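Local coordinates for protein xylooligosaccharide oxidase (Myceliophthora thermophila, PDB 5L6G) that oxidises the C1 hydroxyl of xylooligosaccharides and some other sugars to lactones, reducing oxygen to hydrogen peroxide with a bicovalently bound FAD, at residues R148-P156 against G168-A179; W182-L190 against F217-F228. All coordinates share one frame; numbering follows the deposited sequence.

Contact 1. Residues R148-P156 against G168-A179; sequences RAFSHGTCP and GFGFSSHSHGLA. With FAD (flavin-adenine dinucleotide), chain D; XYP (beta-D-xylopyranose), chain H.
S151 reaches across to the 168-179 segment and donates from OG to G177 O at 2.7 Å. Its OG lies anti to the backbone N (chi1 -166°), which carries the hydroxyl over to the turn after helix 173-176. S173 OG also donates to G177 O, from the opposite face of the carbonyl plane. Two serine hydroxyls thus grip one buried carbonyl, both out of its plane, one on each face. S173 OG in turn accepts from G170 N, and this ties the G170-S173 turn to G177. Between the segments two waters donate to H152 O. One of them also donates to S151 OG and accepts from S172 N; the other accepts from F171 N. At G153 and G170 the backbones come together, with CA atoms 4.0 Å apart. A side chain on G170 would run into H152 O, and one on G153 into the flavin. T154 CG2 meets F171 CD2 obliquely at 3.5 Å.

This is the flavin site of the PCMH-type FAD-binding domain, with both segments holding the pyrimidine end of the isoalloxazine. T154 N donates to FAD O4 at 2.9 Å, F169 N to FAD O2, and FAD N3 donates to F169 O at 2.6 Å. C155 SG is bonded to FAD C6, one half of the bicovalent link completed by H94. T154 OG1 pairs with O2 of the bound xylose at 2.7 Å, and R272, E412 and Y451 bind the same sugar. Further out, H152 ND1 donates to G153 O almost straight (N-H...O 171°), in the carbonyl plane and on a lone pair. H163 bonds to G153 N, and Y448 to G168 N.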
loop_
_atom_site.group_PDB
_atom_site.type_symbol
_atom_site.label_atom_id
_atom_site.label_comp_id
_atom_site.label_asym_id
_atom_site.label_seq_id
_atom_site.Cartn_x
_atom_site.Cartn_y
_atom_site.Cartn_z
ATOM N N ARG A 148 -6.621 18.530 9.963
ATOM C CA ARG A 148 -6.156 18.255 8.618
ATOM C C ARG A 148 -6.038 16.768 8.433
ATOM O O ARG A 148 -6.079 16.004 9.403
ATOM C CB ARG A 148 -4.786 18.893 8.377
ATOM C CG ARG A 148 -4.727 20.378 8.673
ATOM C CD ARG A 148 -5.671 21.162 7.774
ATOM N NE ARG A 148 -5.224 21.159 6.381
ATOM C CZ ARG A 148 -5.655 22.000 5.444
ATOM N NH1 ARG A 148 -6.575 22.924 5.720
ATOM N NH2 ARG A 148 -5.168 21.912 4.216
ATOM N N ALA A 149 -5.883 16.366 7.175
ATOM C CA ALA A 149 -5.650 14.984 6.827
ATOM C C ALA A 149 -4.986 14.913 5.477
ATOM O O ALA A 149 -4.959 15.892 4.733
ATOM C CB ALA A 149 -6.965 14.219 6.783
ATOM N N PHE A 150 -4.437 13.742 5.168
ATOM C CA PHE A 150 -4.211 13.391 3.780
ATOM C C PHE A 150 -4.820 12.021 3.475
ATOM O O PHE A 150 -5.353 11.347 4.382
ATOM C CB PHE A 150 -2.756 13.565 3.319
ATOM C CG PHE A 150 -1.743 12.649 3.947
ATOM C CD1 PHE A 150 -1.500 11.388 3.432
ATOM C CD2 PHE A 150 -0.930 13.118 4.973
ATOM C CE1 PHE A 150 -0.520 10.577 3.980
ATOM C CE2 PHE A 150 0.062 12.316 5.522
ATOM C CZ PHE A 150 0.267 11.045 5.020
ATOM N N SER A 151 -4.837 11.650 2.201
ATOM C CA SER A 151 -5.458 10.397 1.807
ATOM C C SER A 151 -4.498 9.221 1.999
ATOM O O SER A 151 -3.437 9.192 1.413
ATOM C CB SER A 151 -5.889 10.475 0.345
ATOM O OG SER A 151 -6.773 9.414 0.037
ATOM N N HIS A 152 -4.877 8.250 2.830
ATOM C CA HIS A 152 -4.045 7.080 3.037
ATOM C C HIS A 152 -4.875 5.845 3.359
ATOM O O HIS A 152 -6.092 5.912 3.492
ATOM C CB HIS A 152 -2.993 7.334 4.119
ATOM C CG HIS A 152 -3.551 7.849 5.414
ATOM N ND1 HIS A 152 -4.288 7.064 6.274
ATOM C CD2 HIS A 152 -3.433 9.059 6.015
ATOM C CE1 HIS A 152 -4.635 7.780 7.331
ATOM N NE2 HIS A 152 -4.119 8.993 7.203
ATOM N N GLY A 153 -4.186 4.717 3.499
ATOM C CA GLY A 153 -4.803 3.453 3.728
ATOM C C GLY A 153 -5.418 3.343 5.104
ATOM O O GLY A 153 -5.273 4.215 5.946
ATOM N N THR A 154 -6.129 2.245 5.302
ATOM C CA THR A 154 -6.694 1.897 6.575
ATOM C C THR A 154 -5.564 1.123 7.228
ATOM O O THR A 154 -4.698 0.586 6.541
ATOM C CB THR A 154 -7.890 0.939 6.401
ATOM O OG1 THR A 154 -7.409 -0.350 6.003
ATOM C CG2 THR A 154 -8.875 1.441 5.321
ATOM N N CYS A 155 -5.562 0.998 8.532
ATOM C CA CYS A 155 -4.509 0.204 9.158
ATOM C C CYS A 155 -3.552 1.177 9.828
ATOM O O CYS A 155 -2.608 1.652 9.198
ATOM C CB CYS A 155 -3.720 -0.678 8.155
ATOM S SG CYS A 155 -4.513 -2.177 7.486
ATOM N N PRO A 156 -3.776 1.442 11.117
ATOM C CA PRO A 156 -2.988 2.422 11.879
ATOM C C PRO A 156 -1.507 2.095 11.959
ATOM O O PRO A 156 -0.689 3.006 12.096
ATOM C CB PRO A 156 -3.582 2.358 13.281
ATOM C CG PRO A 156 -4.875 1.626 13.155
ATOM C CD PRO A 156 -4.802 0.778 11.936
ATOM N N GLY A 168 -0.953 3.738 -2.047
ATOM C CA GLY A 168 -1.613 3.916 -0.772
ATOM C C GLY A 168 -3.060 4.328 -0.944
ATOM O O GLY A 168 -3.362 5.501 -1.095
ATOM N N PHE A 169 -3.943 3.336 -0.913
ATOM C CA PHE A 169 -5.348 3.478 -1.221
ATOM C C PHE A 169 -6.170 3.231 0.050
ATOM O O PHE A 169 -5.970 2.220 0.751
ATOM C CB PHE A 169 -5.752 2.433 -2.265
ATOM C CG PHE A 169 -7.152 2.614 -2.760
ATOM C CD1 PHE A 169 -8.235 2.092 -2.042
ATOM C CD2 PHE A 169 -7.390 3.310 -3.919
ATOM C CE1 PHE A 169 -9.536 2.280 -2.494
ATOM C CE2 PHE A 169 -8.687 3.508 -4.369
ATOM C CZ PHE A 169 -9.755 3.000 -3.648
ATOM N N GLY A 170 -7.119 4.129 0.316
ATOM C CA GLY A 170 -8.009 3.965 1.424
ATOM C C GLY A 170 -9.378 4.572 1.191
ATOM O O GLY A 170 -9.814 4.786 0.046
ATOM N N PHE A 171 -10.057 4.822 2.296
ATOM C CA PHE A 171 -11.440 5.278 2.273
ATOM C C PHE A 171 -11.622 6.772 2.019
ATOM O O PHE A 171 -12.725 7.325 2.201
ATOM C CB PHE A 171 -12.147 4.826 3.556
ATOM C CG PHE A 171 -12.679 3.416 3.487
ATOM C CD1 PHE A 171 -13.755 3.097 2.675
ATOM C CD2 PHE A 171 -12.108 2.410 4.233
ATOM C CE1 PHE A 171 -14.260 1.800 2.617
ATOM C CE2 PHE A 171 -12.606 1.114 4.184
ATOM C CZ PHE A 171 -13.685 0.814 3.376
ATOM N N SER A 172 -10.545 7.423 1.588
ATOM C CA SER A 172 -10.595 8.773 1.049
ATOM C C SER A 172 -10.086 8.846 -0.381
ATOM O O SER A 172 -10.039 9.926 -0.956
ATOM C CB SER A 172 -9.744 9.718 1.913
ATOM O OG SER A 172 -10.337 9.857 3.185
ATOM N N SER A 173 -9.738 7.706 -0.970
ATOM C CA SER A 173 -8.977 7.718 -2.203
ATOM C C SER A 173 -9.825 8.109 -3.405
ATOM O O SER A 173 -9.359 8.829 -4.282
ATOM C CB SER A 173 -8.291 6.375 -2.439
ATOM O OG SER A 173 -7.172 6.275 -1.584
ATOM N N HIS A 174 -11.053 7.633 -3.469
ATOM C CA HIS A 174 -11.937 8.130 -4.512
ATOM C C HIS A 174 -12.065 9.667 -4.430
ATOM O O HIS A 174 -12.035 10.364 -5.463
ATOM C CB HIS A 174 -13.300 7.500 -4.438
ATOM C CG HIS A 174 -14.094 7.690 -5.684
ATOM N ND1 HIS A 174 -15.222 8.473 -5.737
ATOM C CD2 HIS A 174 -13.888 7.233 -6.942
ATOM C CE1 HIS A 174 -15.699 8.463 -6.971
ATOM N NE2 HIS A 174 -14.903 7.721 -7.719
ATOM N N SER A 175 -12.217 10.187 -3.206
ATOM C CA SER A 175 -12.347 11.622 -3.010
ATOM C C SER A 175 -11.055 12.417 -3.215
ATOM O O SER A 175 -11.112 13.562 -3.690
ATOM C CB SER A 175 -12.882 11.925 -1.615
ATOM O OG SER A 175 -14.086 11.234 -1.375
ATOM N N HIS A 176 -9.904 11.841 -2.837
ATOM C CA HIS A 176 -8.666 12.615 -2.676
ATOM C C HIS A 176 -7.374 11.951 -3.177
ATOM O O HIS A 176 -6.291 12.530 -3.072
ATOM C CB HIS A 176 -8.484 12.961 -1.185
ATOM C CG HIS A 176 -9.533 13.882 -0.640
ATOM N ND1 HIS A 176 -9.696 15.173 -1.085
ATOM C CD2 HIS A 176 -10.439 13.711 0.346
ATOM C CE1 HIS A 176 -10.678 15.755 -0.416
ATOM N NE2 HIS A 176 -11.152 14.884 0.456
ATOM N N GLY A 177 -7.467 10.762 -3.744
ATOM C CA GLY A 177 -6.305 10.168 -4.372
ATOM C C GLY A 177 -5.545 9.242 -3.462
ATOM O O GLY A 177 -6.047 8.783 -2.433
ATOM N N LEU A 178 -4.339 8.918 -3.874
ATOM C CA LEU A 178 -3.530 7.955 -3.148
ATOM C C LEU A 178 -2.646 8.717 -2.174
ATOM O O LEU A 178 -2.473 9.918 -2.318
ATOM C CB LEU A 178 -2.671 7.147 -4.114
ATOM C CG LEU A 178 -3.419 6.334 -5.167
ATOM C CD1 LEU A 178 -2.450 5.716 -6.162
ATOM C CD2 LEU A 178 -4.273 5.273 -4.498
ATOM N N ALA A 179 -2.070 8.015 -1.204
ATOM C CA ALA A 179 -1.117 8.644 -0.279
ATOM C C ALA A 179 0.026 9.313 -1.037
ATOM O O ALA A 179 0.437 10.424 -0.696
ATOM C CB ALA A 179 -0.577 7.617 0.707
HETATM P PA FAD D . 7.886 -1.813 5.080
HETATM O O1A FAD D . 8.646 -1.123 6.189
HETATM O O2A FAD D . 7.867 -3.308 5.110
HETATM O O5B FAD D . 8.320 -1.234 3.684
HETATM C C5B FAD D . 7.756 -1.655 2.439
HETATM C C4B FAD D . 8.708 -1.330 1.310
HETATM O O4B FAD D . 8.936 0.081 1.276
HETATM C C3B FAD D . 10.071 -1.979 1.483
HETATM O O3B FAD D . 10.626 -2.245 0.213
HETATM C C2B FAD D . 10.883 -0.905 2.160
HETATM O O2B FAD D . 12.287 -1.066 2.006
HETATM C C1B FAD D . 10.326 0.339 1.505
HETATM N N9A FAD D . 10.494 1.500 2.381
HETATM C C8A FAD D . 10.071 1.663 3.632
HETATM N N7A FAD D . 10.442 2.874 4.111
HETATM C C5A FAD D . 11.097 3.470 3.114
HETATM C C6A FAD D . 11.781 4.751 2.959
HETATM N N6A FAD D . 11.749 5.593 4.010
HETATM N N1A FAD D . 12.393 4.994 1.781
HETATM C C2A FAD D . 12.388 4.139 0.755
HETATM N N3A FAD D . 11.767 2.925 0.833
HETATM C C4A FAD D . 11.129 2.572 1.982
HETATM N N1 FAD D . -2.151 -0.721 1.525
HETATM C C2 FAD D . -3.067 0.098 0.917
HETATM O O2 FAD D . -2.787 0.601 -0.206
HETATM N N3 FAD D . -4.241 0.397 1.525
HETATM C C4 FAD D . -4.573 -0.078 2.749
HETATM O O4 FAD D . -5.664 0.191 3.327
HETATM C C4X FAD D . -3.639 -0.974 3.464
HETATM N N5 FAD D . -3.891 -1.503 4.696
HETATM C C5X FAD D . -2.993 -2.317 5.367
HETATM C C6 FAD D . -3.249 -2.831 6.645
HETATM C C7 FAD D . -2.307 -3.666 7.267
HETATM C C7M FAD D . -2.633 -4.216 8.634
HETATM C C8 FAD D . -0.994 -3.982 6.606
HETATM C C8M FAD D . 0.077 -4.825 7.291
HETATM C C9 FAD D . -0.758 -3.448 5.344
HETATM C C9A FAD D . -1.707 -2.643 4.688
HETATM N N10 FAD D . -1.485 -2.110 3.390
HETATM C C10 FAD D . -2.398 -1.277 2.740
HETATM C "C1'" FAD D . -0.261 -2.382 2.645
HETATM C "C2'" FAD D . 0.789 -1.340 2.869
HETATM O "O2'" FAD D . 0.435 -0.205 2.074
HETATM C "C3'" FAD D . 2.085 -1.926 2.337
HETATM O "O3'" FAD D . 2.402 -3.159 2.995
HETATM C "C4'" FAD D . 3.205 -0.909 2.568
HETATM O "O4'" FAD D . 4.186 -1.058 1.531
HETATM C "C5'" FAD D . 3.793 -1.110 3.942
HETATM O "O5'" FAD D . 4.561 0.040 4.306
HETATM P P FAD D . 5.532 -0.103 5.542
HETATM O O1P FAD D . 6.408 1.103 5.676
HETATM O O2P FAD D . 4.756 -0.518 6.751
HETATM O O3P FAD D . 6.325 -1.440 5.157
HETATM O O1 XYP H . -6.645 -3.048 1.816
HETATM C C1 XYP H . -6.403 -3.315 3.196
HETATM C C2 XYP H . -7.727 -3.266 3.955
HETATM C C3 XYP H . -7.556 -3.741 5.393
HETATM C C4 XYP H . -6.871 -5.104 5.419
HETATM C C5 XYP H . -5.565 -5.075 4.613
HETATM O O2 XYP H . -8.189 -1.916 3.943
HETATM O O3 XYP H . -8.819 -3.743 6.080
HETATM O O4 XYP H . -6.531 -5.454 6.766
HETATM O O5 XYP H . -5.774 -4.583 3.293
HETATM O O HOH W 1 -7.636 7.066 1.641
HETATM O O HOH W 2 -8.600 5.291 4.711
#

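Contact 2. Residues W182-L190 against F217-F228. With FAD (flavin-adenine dinucleotide), chain D.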
loop_
_atom_site.group_PDB
_atom_site.type_symbol
_atom_site.label_atom_id
_atom_site.label_comp_id
_atom_site.label_asym_id
_atom_site.label_seq_id
_atom_site.Cartn_x
_atom_site.Cartn_y
_atom_site.Cartn_z
ATOM N N TRP A 182 -0.143 12.978 -2.116
ATOM C CA TRP A 182 -0.062 14.071 -1.151
ATOM C C TRP A 182 1.382 14.417 -0.808
ATOM O O TRP A 182 1.641 15.395 -0.103
ATOM C CB TRP A 182 -0.919 13.726 0.066
ATOM C CG TRP A 182 -2.283 13.732 -0.377
ATOM C CD1 TRP A 182 -2.954 12.710 -0.941
ATOM C CD2 TRP A 182 -3.141 14.866 -0.437
ATOM N NE1 TRP A 182 -4.194 13.121 -1.341
ATOM C CE2 TRP A 182 -4.339 14.446 -1.030
ATOM C CE3 TRP A 182 -3.010 16.206 -0.039
ATOM C CZ2 TRP A 182 -5.414 15.298 -1.216
ATOM C CZ3 TRP A 182 -4.077 17.049 -0.228
ATOM C CH2 TRP A 182 -5.263 16.596 -0.816
ATOM N N ILE A 183 2.327 13.657 -1.354
ATOM C CA ILE A 183 3.725 13.991 -1.170
ATOM C C ILE A 183 4.035 15.248 -1.982
ATOM O O ILE A 183 3.781 15.300 -3.193
ATOM C CB ILE A 183 4.666 12.856 -1.605
ATOM C CG1 ILE A 183 4.397 11.598 -0.776
ATOM C CG2 ILE A 183 6.110 13.324 -1.459
ATOM C CD1 ILE A 183 5.152 10.370 -1.263
ATOM N N THR A 184 4.566 16.269 -1.318
ATOM C CA THR A 184 5.012 17.470 -2.026
ATOM C C THR A 184 6.540 17.528 -2.150
ATOM O O THR A 184 7.058 18.140 -3.081
ATOM C CB THR A 184 4.458 18.764 -1.388
ATOM O OG1 THR A 184 4.777 19.880 -2.222
ATOM C CG2 THR A 184 5.038 19.000 -0.031
ATOM N N SER A 185 7.251 16.917 -1.214
ATOM C CA SER A 185 8.697 16.782 -1.334
ATOM C C SER A 185 9.210 15.685 -0.407
ATOM O O SER A 185 8.521 15.255 0.517
ATOM C CB SER A 185 9.412 18.113 -1.052
ATOM O OG SER A 185 9.351 18.449 0.324
ATOM N N ALA A 186 10.430 15.242 -0.664
ATOM C CA ALA A 186 11.059 14.216 0.148
ATOM C C ALA A 186 12.552 14.477 0.184
ATOM O O ALA A 186 13.133 14.846 -0.835
ATOM C CB ALA A 186 10.810 12.840 -0.440
ATOM N N ASP A 187 13.158 14.283 1.349
ATOM C CA ASP A 187 14.603 14.261 1.459
ATOM C C ASP A 187 15.044 12.815 1.379
ATOM O O ASP A 187 14.467 11.952 2.044
ATOM C CB ASP A 187 15.063 14.869 2.770
ATOM C CG ASP A 187 14.659 16.327 2.919
ATOM O OD1 ASP A 187 14.463 17.025 1.900
ATOM O OD2 ASP A 187 14.502 16.751 4.068
ATOM N N VAL A 188 16.048 12.541 0.561
ATOM C CA VAL A 188 16.429 11.189 0.253
ATOM C C VAL A 188 17.915 10.985 0.440
ATOM O O VAL A 188 18.716 11.833 0.036
ATOM C CB VAL A 188 16.076 10.839 -1.219
ATOM C CG1 VAL A 188 16.224 9.340 -1.467
ATOM C CG2 VAL A 188 14.669 11.333 -1.552
ATOM N N VAL A 189 18.260 9.868 1.060
ATOM C CA VAL A 189 19.645 9.408 1.163
ATOM C C VAL A 189 19.878 8.430 0.026
ATOM O O VAL A 189 19.243 7.373 -0.029
ATOM C CB VAL A 189 19.895 8.683 2.498
ATOM C CG1 VAL A 189 21.337 8.187 2.600
ATOM C CG2 VAL A 189 19.566 9.629 3.646
ATOM N N LEU A 190 20.775 8.779 -0.877
ATOM C CA LEU A 190 21.097 7.921 -2.015
ATOM C C LEU A 190 22.091 6.824 -1.644
ATOM O O LEU A 190 22.678 6.845 -0.572
ATOM C CB LEU A 190 21.654 8.768 -3.158
ATOM C CG LEU A 190 20.756 9.904 -3.634
ATOM C CD1 LEU A 190 21.445 10.682 -4.754
ATOM C CD2 LEU A 190 19.425 9.394 -4.110
ATOM N N PHE A 217 15.099 3.555 -4.941
ATOM C CA PHE A 217 15.964 4.682 -5.287
ATOM C C PHE A 217 16.745 5.361 -4.180
ATOM O O PHE A 217 17.582 6.201 -4.471
ATOM C CB PHE A 217 15.156 5.708 -6.073
ATOM C CG PHE A 217 14.537 5.120 -7.288
ATOM C CD1 PHE A 217 15.292 4.917 -8.421
ATOM C CD2 PHE A 217 13.230 4.673 -7.269
ATOM C CE1 PHE A 217 14.744 4.330 -9.543
ATOM C CE2 PHE A 217 12.678 4.089 -8.389
ATOM C CZ PHE A 217 13.428 3.932 -9.531
ATOM N N GLY A 218 16.511 4.976 -2.928
ATOM C CA GLY A 218 17.187 5.602 -1.803
ATOM C C GLY A 218 16.336 5.403 -0.575
ATOM O O GLY A 218 15.312 4.743 -0.636
ATOM N N ILE A 219 16.781 5.921 0.554
ATOM C CA ILE A 219 15.968 5.895 1.752
ATOM C C ILE A 219 15.445 7.297 1.939
ATOM O O ILE A 219 16.217 8.235 2.094
ATOM C CB ILE A 219 16.792 5.445 2.971
ATOM C CG1 ILE A 219 17.314 4.023 2.738
ATOM C CG2 ILE A 219 15.945 5.509 4.229
ATOM C CD1 ILE A 219 18.042 3.440 3.923
ATOM N N VAL A 220 14.135 7.446 1.870
ATOM C CA VAL A 220 13.502 8.727 2.171
ATOM C C VAL A 220 13.653 8.968 3.670
ATOM O O VAL A 220 13.248 8.139 4.487
ATOM C CB VAL A 220 12.026 8.718 1.769
ATOM C CG1 VAL A 220 11.350 9.995 2.221
ATOM C CG2 VAL A 220 11.903 8.569 0.271
ATOM N N ALA A 221 14.291 10.081 4.010
ATOM C CA ALA A 221 14.580 10.432 5.393
ATOM C C ALA A 221 13.602 11.434 5.964
ATOM O O ALA A 221 13.536 11.597 7.176
ATOM C CB ALA A 221 16.003 10.975 5.511
ATOM N N SER A 222 12.850 12.109 5.105
ATOM C CA SER A 222 11.810 13.006 5.549
ATOM C C SER A 222 10.857 13.182 4.398
ATOM O O SER A 222 11.298 13.252 3.243
ATOM C CB SER A 222 12.372 14.358 5.974
ATOM O OG SER A 222 11.337 15.172 6.516
ATOM N N PHE A 223 9.558 13.190 4.717
ATOM C CA PHE A 223 8.494 13.518 3.774
ATOM C C PHE A 223 7.894 14.864 4.132
ATOM O O PHE A 223 7.786 15.193 5.303
ATOM C CB PHE A 223 7.321 12.518 3.881
ATOM C CG PHE A 223 7.635 11.141 3.408
ATOM C CD1 PHE A 223 8.204 10.217 4.265
ATOM C CD2 PHE A 223 7.362 10.753 2.106
ATOM C CE1 PHE A 223 8.487 8.937 3.830
ATOM C CE2 PHE A 223 7.641 9.468 1.665
ATOM C CZ PHE A 223 8.205 8.550 2.523
ATOM N N ARG A 224 7.466 15.621 3.124
ATOM C CA ARG A 224 6.495 16.698 3.344
ATOM C C ARG A 224 5.242 16.331 2.612
ATOM O O ARG A 224 5.283 15.962 1.431
ATOM C CB ARG A 224 6.950 18.060 2.823
ATOM C CG ARG A 224 7.557 18.954 3.869
ATOM C CD ARG A 224 8.917 18.457 4.237
ATOM N NE ARG A 224 9.673 18.098 3.046
ATOM C CZ ARG A 224 10.843 17.457 3.064
ATOM N NH1 ARG A 224 11.430 17.149 4.230
ATOM N NH2 ARG A 224 11.440 17.177 1.903
ATOM N N PHE A 225 4.127 16.437 3.316
ATOM C CA PHE A 225 2.842 16.120 2.758
ATOM C C PHE A 225 1.988 17.368 2.774
ATOM O O PHE A 225 1.893 18.048 3.792
ATOM C CB PHE A 225 2.151 15.045 3.603
ATOM C CG PHE A 225 2.638 13.646 3.335
ATOM C CD1 PHE A 225 2.052 12.868 2.344
ATOM C CD2 PHE A 225 3.645 13.105 4.089
ATOM C CE1 PHE A 225 2.491 11.572 2.098
ATOM C CE2 PHE A 225 4.096 11.822 3.850
ATOM C CZ PHE A 225 3.518 11.048 2.854
ATOM N N LYS A 226 1.358 17.658 1.644
ATOM C CA LYS A 226 0.199 18.536 1.637
ATOM C C LYS A 226 -0.951 17.845 2.382
ATOM O O LYS A 226 -0.962 16.615 2.569
ATOM C CB LYS A 226 -0.223 18.851 0.204
ATOM C CG LYS A 226 0.618 19.936 -0.441
ATOM C CD LYS A 226 0.369 20.052 -1.947
ATOM C CE LYS A 226 1.090 21.276 -2.512
ATOM N NZ LYS A 226 1.159 21.265 -4.014
ATOM N N THR A 227 -1.932 18.649 2.788
ATOM C CA THR A 227 -3.088 18.122 3.476
ATOM C C THR A 227 -4.350 18.795 2.960
ATOM O O THR A 227 -4.289 19.877 2.383
ATOM C CB THR A 227 -3.000 18.361 4.995
ATOM O OG1 THR A 227 -3.033 19.775 5.276
ATOM C CG2 THR A 227 -1.753 17.746 5.567
ATOM N N PHE A 228 -5.483 18.166 3.220
ATOM C CA PHE A 228 -6.786 18.802 3.027
ATOM C C PHE A 228 -7.427 19.014 4.392
ATOM O O PHE A 228 -7.030 18.385 5.367
ATOM C CB PHE A 228 -7.691 17.992 2.095
ATOM C CG PHE A 228 -7.951 16.576 2.544
ATOM C CD1 PHE A 228 -9.005 16.281 3.400
ATOM C CD2 PHE A 228 -7.169 15.517 2.059
ATOM C CE1 PHE A 228 -9.262 14.972 3.785
ATOM C CE2 PHE A 228 -7.413 14.210 2.444
ATOM C CZ PHE A 228 -8.459 13.935 3.317
HETATM P PA FAD D . 7.886 -1.813 5.080
HETATM O O1A FAD D . 8.646 -1.123 6.189
HETATM O O2A FAD D . 7.867 -3.308 5.110
HETATM O O5B FAD D . 8.320 -1.234 3.684
HETATM C C5B FAD D . 7.756 -1.655 2.439
HETATM C C4B FAD D . 8.708 -1.330 1.310
HETATM O O4B FAD D . 8.936 0.081 1.276
HETATM C C3B FAD D . 10.071 -1.979 1.483
HETATM O O3B FAD D . 10.626 -2.245 0.213
HETATM C C2B FAD D . 10.883 -0.905 2.160
HETATM O O2B FAD D . 12.287 -1.066 2.006
HETATM C C1B FAD D . 10.326 0.339 1.505
HETATM N N9A FAD D . 10.494 1.500 2.381
HETATM C C8A FAD D . 10.071 1.663 3.632
HETATM N N7A FAD D . 10.442 2.874 4.111
HETATM C C5A FAD D . 11.097 3.470 3.114
HETATM C C6A FAD D . 11.781 4.751 2.959
HETATM N N6A FAD D . 11.749 5.593 4.010
HETATM N N1A FAD D . 12.393 4.994 1.781
HETATM C C2A FAD D . 12.388 4.139 0.755
HETATM N N3A FAD D . 11.767 2.925 0.833
HETATM C C4A FAD D . 11.129 2.572 1.982
HETATM N N1 FAD D . -2.151 -0.721 1.525
HETATM C C2 FAD D . -3.067 0.098 0.917
HETATM O O2 FAD D . -2.787 0.601 -0.206
HETATM N N3 FAD D . -4.241 0.397 1.525
HETATM C C4 FAD D . -4.573 -0.078 2.749
HETATM O O4 FAD D . -5.664 0.191 3.327
HETATM C C4X FAD D . -3.639 -0.974 3.464
HETATM N N5 FAD D . -3.891 -1.503 4.696
HETATM C C5X FAD D . -2.993 -2.317 5.367
HETATM C C6 FAD D . -3.249 -2.831 6.645
HETATM C C7 FAD D . -2.307 -3.666 7.267
HETATM C C7M FAD D . -2.633 -4.216 8.634
HETATM C C8 FAD D . -0.994 -3.982 6.606
HETATM C C8M FAD D . 0.077 -4.825 7.291
HETATM C C9 FAD D . -0.758 -3.448 5.344
HETATM C C9A FAD D . -1.707 -2.643 4.688
HETATM N N10 FAD D . -1.485 -2.110 3.390
HETATM C C10 FAD D . -2.398 -1.277 2.740
HETATM C "C1'" FAD D . -0.261 -2.382 2.645
HETATM C "C2'" FAD D . 0.789 -1.340 2.869
HETATM O "O2'" FAD D . 0.435 -0.205 2.074
HETATM C "C3'" FAD D . 2.085 -1.926 2.337
HETATM O "O3'" FAD D . 2.402 -3.159 2.995
HETATM C "C4'" FAD D . 3.205 -0.909 2.568
HETATM O "O4'" FAD D . 4.186 -1.058 1.531
HETATM C "C5'" FAD D . 3.793 -1.110 3.942
HETATM O "O5'" FAD D . 4.561 0.040 4.306
HETATM P P FAD D . 5.532 -0.103 5.542
HETATM O O1P FAD D . 6.408 1.103 5.676
HETATM O O2P FAD D . 4.756 -0.518 6.751
HETATM O O3P FAD D . 6.325 -1.440 5.157
HETATM O O HOH W 3 2.909 19.380 -4.736
#
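I183-V189 and I219-F225 pair as antiparallel strands, with classic beta bulges where T184 and S185 face R224 and where A221 and S222 face D187. The R224 side chain, bent at chi2 and chi3, brings the edge of its guanidinium to S185 and D187 of the other strand. Its NE and NH2 both donate to S185 OG, at 2.8 and 2.9 Å, and the hydroxyl lies in the guanidinium plane. S185 OG sits between its own backbone N and carbonyl carbon (chi1 71°), turned to receive both. The same guanidinium meets D187 in a salt bridge, NH2 to OD1 at 3.0 Å and NH1 to OD2, both weak bonds; carboxylate and guanidinium planes are 46° apart. T197 also bonds to D187 OD1. Replacing R224 by an alanine is likely to leave the D187 carboxylate without its cationic partner and S185 OG without two donors.

The other face is apolar. I183 CG1 lies 3.4 Å from F225 CE1, approaching the ring obliquely, while I183 CD1 reaches the edge of F223. A186 CB touches V220 CG1. At the W182 end, the edge of F228 points at the face of the W182 six-membered ring, an edge-to-face pair with planes at 63°. At the other end V220 reads the adenine: its N donates to FAD N1A at 3.0 Å, and its O accepts from FAD N6A.

Helix 160-165 packs on I183, F223 and F225, and helix 204-213 on I183 and V188. Helix 70-83 covers V189, I219 and A221. Strand 195-199 flanks A186 and V188, and strand 127-129 pairs with F223 and F225.

In the fold
Both contacts are largely buried and serve one FAD, but at different ends: contact 1 holds the flavin and contact 2 the adenine. Their centres lie about 17 Å apart. They share a sheet, since strand 148-149 of contact 1 lies beside strand 219-229 of contact 2. A149 O probably accepts from F228 N at 2.8 Å, and H176 O from W182 NE1. Contact 1 is mostly loop, so single hydroxyls, waters and close glycines do the joining. Contact 2 is antiparallel strand pairing broken by two bulges, apolar on one face; on the other, partly exposed polar and charged residues give way to buried V189 and I219. The xylose at the flavin bonds to T154; another touches H176 and W182.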